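GTPase activator-like protein (Chaetomium thermophilum, PDB 5HIU) probably acts, as a whole, as a GTPase activator of the TSC2 type, this chain being its largely helical N-terminal part. Local coordinates at residues C230-V233 with I234-L237. Numbering follows the deposited sequence.
Sequences CIHV and IESL
His232 and Glu235 reach out alongside each other from the same flank of a helix, one turn apart, and are bridged by one hydrogen bond from the ring edge to a carboxylate oxygen. The imidazole donates from ND1 to Glu235 OE1 over 2.9 Å, with an N-H...O angle of 161°. The oxygen lies close to the imidazole plane and is approached nearly along its own C-O bond, while the carboxylate as a whole is turned 51° from the ring. Glu235 achieves this with a fully stretched chain, CG anti to the backbone N and CD anti to CA, which carries OE1 back beside the imidazole. A hydrogen bond at ND1 limits rotation of the ring about its CB-CG bond, and the nearby carboxylate would be expected to make the imidazole somewhat more basic. Such an i to i+3 pairing is at home on helix 224-240, one of the helices of an elongated alpha-solenoid. Here helix 266-277 lies beside the pair, Glu268 touching His232 and His271 touching Glu235. Beneath the pair the alpha-helical bonds run from i+4 to i: Glu235 N meets Ile231 O at 2.7 Å, and Ser236 N meets His232 O at 2.9 Å. Ile234 folds CG1 and CD1 back over the carbonyl oxygen of Cys230, each carbon 3.5 Å from that O, because CG1 stands anti to its own carbonyl carbon (chi1 -73°). Val233 and Leu237, a turn apart, are linked through Leu237 N and Val233 O at 2.9 Å, and their side chains face helix 204-219 instead, packing on Leu214 and Ile211. Ser236 sets its CB 3.1 Å from Val233 O, and its OG makes a weak hydrogen bond to Lys192 O of helix 179-198.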
loop_
_atom_site.group_PDB
_atom_site.type_symbol
_atom_site.label_atom_id
_atom_site.label_comp_id
_atom_site.label_asym_id
_atom_site.label_seq_id
_atom_site.Cartn_x
_atom_site.Cartn_y
_atom_site.Cartn_z
ATOM N N CYS A 230 -2.551 1.956 -2.883
ATOM C CA CYS A 230 -1.500 2.185 -1.905
ATOM C C CYS A 230 -0.541 1.026 -1.768
ATOM O O CYS A 230 0.640 1.232 -1.506
ATOM C CB CYS A 230 -2.094 2.466 -0.533
ATOM S SG CYS A 230 -3.009 3.999 -0.523
ATOM N N ILE A 231 -1.035 -0.198 -1.926
ATOM C CA ILE A 231 -0.158 -1.354 -1.893
ATOM C C ILE A 231 0.797 -1.293 -3.064
ATOM O O ILE A 231 1.990 -1.571 -2.930
ATOM C CB ILE A 231 -0.946 -2.667 -1.950
ATOM C CG1 ILE A 231 -1.645 -2.897 -0.621
ATOM C CG2 ILE A 231 -0.039 -3.859 -2.234
ATOM C CD1 ILE A 231 -2.801 -3.872 -0.740
ATOM N N HIS A 232 0.266 -0.959 -4.226
ATOM C CA HIS A 232 1.105 -0.854 -5.415
ATOM C C HIS A 232 2.114 0.269 -5.271
ATOM O O HIS A 232 3.248 0.109 -5.702
ATOM C CB HIS A 232 0.252 -0.771 -6.683
ATOM C CG HIS A 232 -0.592 -1.992 -6.874
ATOM N ND1 HIS A 232 -0.089 -3.268 -6.708
ATOM C CD2 HIS A 232 -1.911 -2.141 -7.138
ATOM C CE1 HIS A 232 -1.057 -4.149 -6.891
ATOM N NE2 HIS A 232 -2.173 -3.492 -7.152
ATOM N N VAL A 233 1.755 1.350 -4.573
ATOM C CA VAL A 233 2.727 2.406 -4.348
ATOM C C VAL A 233 3.868 1.868 -3.506
ATOM O O VAL A 233 5.027 2.116 -3.791
ATOM C CB VAL A 233 2.097 3.659 -3.740
ATOM C CG1 VAL A 233 3.147 4.542 -3.080
ATOM C CG2 VAL A 233 1.369 4.431 -4.819
ATOM N N ILE A 234 3.536 1.096 -2.496
ATOM C CA ILE A 234 4.530 0.546 -1.597
ATOM C C ILE A 234 5.348 -0.512 -2.290
ATOM O O ILE A 234 6.550 -0.555 -2.134
ATOM C CB ILE A 234 3.879 0.007 -0.309
ATOM C CG1 ILE A 234 3.443 1.187 0.550
ATOM C CG2 ILE A 234 4.857 -0.859 0.489
ATOM C CD1 ILE A 234 2.382 0.807 1.556
ATOM N N GLU A 235 4.692 -1.361 -3.069
ATOM C CA GLU A 235 5.399 -2.304 -3.938
ATOM C C GLU A 235 6.426 -1.510 -4.726
ATOM O O GLU A 235 7.571 -1.898 -4.805
ATOM C CB GLU A 235 4.397 -3.003 -4.841
ATOM C CG GLU A 235 4.918 -4.081 -5.778
ATOM C CD GLU A 235 3.826 -4.640 -6.701
ATOM O OE1 GLU A 235 2.637 -4.276 -6.559
ATOM O OE2 GLU A 235 4.142 -5.452 -7.587
ATOM N N SER A 236 6.030 -0.370 -5.277
ATOM C CA SER A 236 6.933 0.404 -6.078
ATOM C C SER A 236 8.102 0.825 -5.252
ATOM O O SER A 236 9.252 0.690 -5.686
ATOM C CB SER A 236 6.271 1.649 -6.622
ATOM O OG SER A 236 5.727 1.373 -7.881
ATOM N N LEU A 237 7.822 1.367 -4.073
ATOM C CA LEU A 237 8.906 1.833 -3.251
ATOM C C LEU A 237 9.902 0.719 -3.116
ATOM O O LEU A 237 11.074 0.878 -3.476
ATOM C CB LEU A 237 8.438 2.289 -1.881
ATOM C CG LEU A 237 7.866 3.695 -1.861
ATOM C CD1 LEU A 237 7.592 4.088 -0.420
ATOM C CD2 LEU A 237 8.812 4.705 -2.493
#